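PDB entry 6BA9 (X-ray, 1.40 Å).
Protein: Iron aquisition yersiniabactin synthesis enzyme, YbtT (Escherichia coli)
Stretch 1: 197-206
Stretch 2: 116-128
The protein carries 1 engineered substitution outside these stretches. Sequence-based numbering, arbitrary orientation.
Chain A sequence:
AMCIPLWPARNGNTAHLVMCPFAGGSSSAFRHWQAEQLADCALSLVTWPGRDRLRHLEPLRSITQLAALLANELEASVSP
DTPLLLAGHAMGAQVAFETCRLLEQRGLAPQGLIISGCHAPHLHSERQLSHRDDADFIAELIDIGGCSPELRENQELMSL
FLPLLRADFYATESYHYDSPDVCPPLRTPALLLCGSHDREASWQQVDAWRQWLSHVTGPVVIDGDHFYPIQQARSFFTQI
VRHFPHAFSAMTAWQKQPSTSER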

# COMPACT_ATOMS: atom_id res chain seq x y z
N HIS A 197 -9.53 11.08 10.58
CA HIS A 197 -10.15 12.04 9.68
C HIS A 197 -9.77 11.75 8.23
O HIS A 197 -9.60 12.66 7.43
CB HIS A 197 -9.79 13.47 10.09
CG HIS A 197 -10.32 13.84 11.44
ND1 HIS A 197 -9.73 13.42 12.61
CD2 HIS A 197 -11.43 14.53 11.80
CE1 HIS A 197 -10.44 13.86 13.64
NE2 HIS A 197 -11.47 14.54 13.17
N ASP A 198 -9.61 10.46 7.90
CA ASP A 198 -9.30 10.04 6.54
C ASP A 198 -10.58 10.04 5.73
O ASP A 198 -11.44 9.16 5.90
CB ASP A 198 -8.66 8.65 6.56
CG ASP A 198 -8.27 8.15 5.18
OD1 ASP A 198 -8.65 8.77 4.17
OD2 ASP A 198 -7.55 7.13 5.10
N ARG A 199 -10.73 11.03 4.84
CA ARG A 199 -11.96 11.15 4.06
C ARG A 199 -12.08 10.10 2.97
O ARG A 199 -13.15 9.98 2.38
CB ARG A 199 -12.03 12.55 3.44
CG ARG A 199 -12.29 13.63 4.47
CD ARG A 199 -12.31 15.01 3.83
NE ARG A 199 -11.08 15.25 3.09
CZ ARG A 199 -11.02 15.59 1.80
NH1 ARG A 199 -12.12 15.81 1.10
NH2 ARG A 199 -9.84 15.73 1.23
N GLU A 200 -11.02 9.32 2.71
CA GLU A 200 -11.04 8.33 1.64
C GLU A 200 -11.40 6.93 2.11
O GLU A 200 -11.82 6.11 1.29
CB GLU A 200 -9.66 8.26 0.95
CG GLU A 200 -9.10 9.61 0.51
CD GLU A 200 -10.09 10.43 -0.26
OE1 GLU A 200 -10.86 9.86 -1.08
OE2 GLU A 200 -10.14 11.65 -0.04
N ALA A 201 -11.24 6.62 3.39
CA ALA A 201 -11.50 5.27 3.88
C ALA A 201 -11.99 5.36 5.32
O ALA A 201 -11.21 5.58 6.25
CB ALA A 201 -10.27 4.38 3.79
N SER A 202 -13.29 5.16 5.48
CA SER A 202 -13.89 5.22 6.79
C SER A 202 -13.52 3.99 7.62
O SER A 202 -13.08 2.96 7.12
CB SER A 202 -15.41 5.27 6.65
OG SER A 202 -15.88 4.03 6.15
N TRP A 203 -13.77 4.10 8.93
CA TRP A 203 -13.59 2.97 9.82
C TRP A 203 -14.36 1.75 9.31
O TRP A 203 -13.83 0.63 9.26
CB TRP A 203 -14.06 3.36 11.23
CG TRP A 203 -13.84 2.27 12.25
CD1 TRP A 203 -12.81 2.18 13.12
CD2 TRP A 203 -14.70 1.15 12.52
NE1 TRP A 203 -12.94 1.05 13.90
CE2 TRP A 203 -14.10 0.41 13.55
CE3 TRP A 203 -15.90 0.70 11.99
CZ2 TRP A 203 -14.67 -0.76 14.06
CZ3 TRP A 203 -16.46 -0.47 12.50
CH2 TRP A 203 -15.84 -1.17 13.51
N GLN A 204 -15.62 1.95 8.91
CA GLN A 204 -16.47 0.86 8.45
C GLN A 204 -15.90 0.20 7.20
O GLN A 204 -15.90 -1.03 7.08
CB GLN A 204 -17.88 1.40 8.19
CG GLN A 204 -18.65 1.90 9.44
CD GLN A 204 -18.15 3.22 10.09
OE1 GLN A 204 -17.49 4.08 9.47
NE2 GLN A 204 -18.51 3.39 11.36
N GLN A 205 -15.37 1.00 6.27
CA GLN A 205 -14.79 0.45 5.05
C GLN A 205 -13.55 -0.41 5.35
O GLN A 205 -13.32 -1.44 4.70
CB GLN A 205 -14.45 1.59 4.08
CG GLN A 205 -15.66 2.31 3.44
CD GLN A 205 -16.28 1.58 2.26
OE1 GLN A 205 -17.12 0.71 2.44
NE2 GLN A 205 -15.89 1.96 1.03
N VAL A 206 -12.74 0.01 6.33
CA VAL A 206 -11.55 -0.75 6.70
C VAL A 206 -11.91 -1.97 7.53
O VAL A 206 -11.36 -3.06 7.32
CB VAL A 206 -10.53 0.17 7.41
CG1 VAL A 206 -9.31 -0.61 7.81
CG2 VAL A 206 -10.14 1.34 6.52
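Stretch 2 (116-128) SGCHAPHLHSERQ

Stretch 2 has no regular helix or strand; it lies as an irregular chain, mostly extended on both sides of a turn, against the loop of stretch 1 and the start of its helix at 203-206. It doubles back: the nearest CA pairs are Ala 201 CA to Gly 117 CA at 5.4 Å, Gln 205 CA to His 119 CA at 4.5 Å and, on the return, Glu 200 CA to Arg 127 CA at 7.0 Å. A type I turn from Ala 120 to Leu 123, closed by Leu 123 N to Ala 120 O at 3.0 Å, lies between these two passes. Together the stretches bury 577 Å².

Asp 198 braces its own loop, OD1 accepting from Glu 200 N at 2.8 Å. Glu 200 (chi1 m, chi2 m) then brings its carboxylate to Arg 127 in a two-pronged salt bridge: Arg 127 NE to Glu 200 OE1 is 2.8 Å at a nearly linear 175°, and Arg 127 NH2 to Glu 200 OE2 is 2.9 Å at 152°. Waters add contact at the backbone: Glu 200 O accepts from three of them, which also reach the His 119 ring, Ser 125 and the backbone N atoms of Glu 126 and Arg 127.

Ala 201 points toward stretch 2, its CB 3.6 Å from Gly 117 C. Gly 117 has phi/psi of 54/47, a positive phi that favours glycine. Ser 202 caps the helix, its OG accepting from Gln 205 N at 3.1 Å.

Gln 205, with 126 Å² covered, touches both passes. Its O takes a weak hydrogen bond from Ala 120 N (3.2 Å, 133°) and lies 3.5 Å from His 119 CA in a CA-H...O contact; its NE2 donates to His 124 O at 2.9 Å (144°), while its OE1 lies 3.2 Å from Leu 123 CD1. Val 206 completes the contact, CG2 lying 3.5 Å from Cys 118 O.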

# COMPACT_ATOMS: atom_id res chain seq x y z
N SER A 116 -3.72 -0.62 5.50
CA SER A 116 -3.95 0.74 5.98
C SER A 116 -4.83 1.52 5.00
O SER A 116 -4.57 1.53 3.79
CB SER A 116 -2.59 1.38 6.13
OG SER A 116 -2.64 2.74 6.53
N GLY A 117 -5.84 2.21 5.53
CA GLY A 117 -6.56 3.20 4.76
C GLY A 117 -7.12 2.72 3.44
O GLY A 117 -6.98 3.42 2.42
N CYS A 118 -7.79 1.56 3.44
CA CYS A 118 -8.30 0.97 2.22
C CYS A 118 -9.59 0.22 2.53
O CYS A 118 -9.65 -0.50 3.53
CB CYS A 118 -7.28 -0.02 1.67
SG CYS A 118 -7.65 -0.67 0.03
N HIS A 119 -10.59 0.38 1.67
CA HIS A 119 -11.79 -0.43 1.76
C HIS A 119 -11.48 -1.89 1.42
O HIS A 119 -10.53 -2.22 0.70
CB HIS A 119 -12.85 0.09 0.79
CG HIS A 119 -12.41 0.04 -0.63
ND1 HIS A 119 -11.57 0.99 -1.17
CD2 HIS A 119 -12.63 -0.86 -1.60
CE1 HIS A 119 -11.30 0.67 -2.42
NE2 HIS A 119 -11.94 -0.44 -2.72
N ALA A 120 -12.32 -2.78 1.93
CA ALA A 120 -12.12 -4.21 1.74
C ALA A 120 -12.42 -4.64 0.30
O ALA A 120 -13.13 -3.93 -0.43
CB ALA A 120 -13.03 -4.96 2.69
N PRO A 121 -11.90 -5.81 -0.13
CA PRO A 121 -12.01 -6.18 -1.56
C PRO A 121 -13.41 -6.51 -2.06
O PRO A 121 -13.59 -6.54 -3.28
CB PRO A 121 -11.07 -7.39 -1.69
CG PRO A 121 -10.10 -7.24 -0.55
CD PRO A 121 -10.92 -6.66 0.56
N HIS A 122 -14.40 -6.73 -1.19
CA HIS A 122 -15.77 -6.89 -1.66
C HIS A 122 -16.54 -5.57 -1.71
O HIS A 122 -17.74 -5.57 -2.02
CB HIS A 122 -16.53 -7.91 -0.79
CG HIS A 122 -16.68 -7.49 0.63
ND1 HIS A 122 -15.63 -7.51 1.52
CD2 HIS A 122 -17.75 -7.05 1.33
CE1 HIS A 122 -16.05 -7.10 2.71
NE2 HIS A 122 -17.33 -6.80 2.61
N LEU A 123 -15.88 -4.46 -1.41
CA LEU A 123 -16.47 -3.14 -1.43
C LEU A 123 -15.85 -2.29 -2.54
O LEU A 123 -14.89 -2.70 -3.21
CB LEU A 123 -16.28 -2.46 -0.08
CG LEU A 123 -16.81 -3.21 1.15
CD1 LEU A 123 -16.50 -2.47 2.41
CD2 LEU A 123 -18.32 -3.45 1.04
N HIS A 124 -16.42 -1.12 -2.75
CA HIS A 124 -15.85 -0.09 -3.61
C HIS A 124 -15.55 1.15 -2.78
O HIS A 124 -16.22 1.44 -1.79
CB HIS A 124 -16.83 0.30 -4.73
CG HIS A 124 -17.28 -0.85 -5.58
ND1 HIS A 124 -16.60 -1.24 -6.71
CD2 HIS A 124 -18.36 -1.66 -5.48
CE1 HIS A 124 -17.23 -2.27 -7.27
NE2 HIS A 124 -18.30 -2.53 -6.54
N SER A 125 -14.54 1.90 -3.22
CA SER A 125 -14.25 3.20 -2.63
C SER A 125 -15.45 4.13 -2.79
O SER A 125 -16.15 4.11 -3.80
CB SER A 125 -13.03 3.82 -3.32
OG SER A 125 -12.78 5.10 -2.79
N GLU A 126 -15.68 4.98 -1.79
CA GLU A 126 -16.77 5.93 -1.94
C GLU A 126 -16.46 6.98 -3.01
O GLU A 126 -17.37 7.42 -3.72
CB GLU A 126 -17.17 6.52 -0.59
CG GLU A 126 -17.93 5.48 0.26
CD GLU A 126 -18.35 5.98 1.63
OE1 GLU A 126 -17.66 5.67 2.63
OE2 GLU A 126 -19.40 6.67 1.71
N ARG A 127 -15.18 7.32 -3.20
CA ARG A 127 -14.75 8.23 -4.25
C ARG A 127 -14.21 7.42 -5.42
O ARG A 127 -13.39 6.52 -5.21
CB ARG A 127 -13.66 9.17 -3.73
CG ARG A 127 -13.32 10.31 -4.69
CD ARG A 127 -12.00 10.94 -4.38
NE ARG A 127 -11.90 11.54 -3.05
CZ ARG A 127 -12.25 12.79 -2.76
NH1 ARG A 127 -12.79 13.57 -3.69
NH2 ARG A 127 -12.07 13.25 -1.53
N GLN A 128 -14.67 7.74 -6.62
CA GLN A 128 -14.29 7.03 -7.83
C GLN A 128 -13.87 8.05 -8.88
O GLN A 128 -14.57 9.05 -9.09
CB GLN A 128 -15.47 6.22 -8.34
CG GLN A 128 -15.91 5.13 -7.42
CD GLN A 128 -15.02 3.94 -7.50
OE1 GLN A 128 -14.66 3.48 -8.59
NE2 GLN A 128 -14.63 3.42 -6.34
O HOH W 1 -11.45 3.60 0.01
O HOH W 2 -10.64 7.51 -2.34
O HOH W 3 -13.36 7.29 -0.83
O HOH W 4 -14.03 4.22 0.72
O HOH W 5 -14.91 5.75 2.95
O HOH W 6 -18.42 4.16 5.51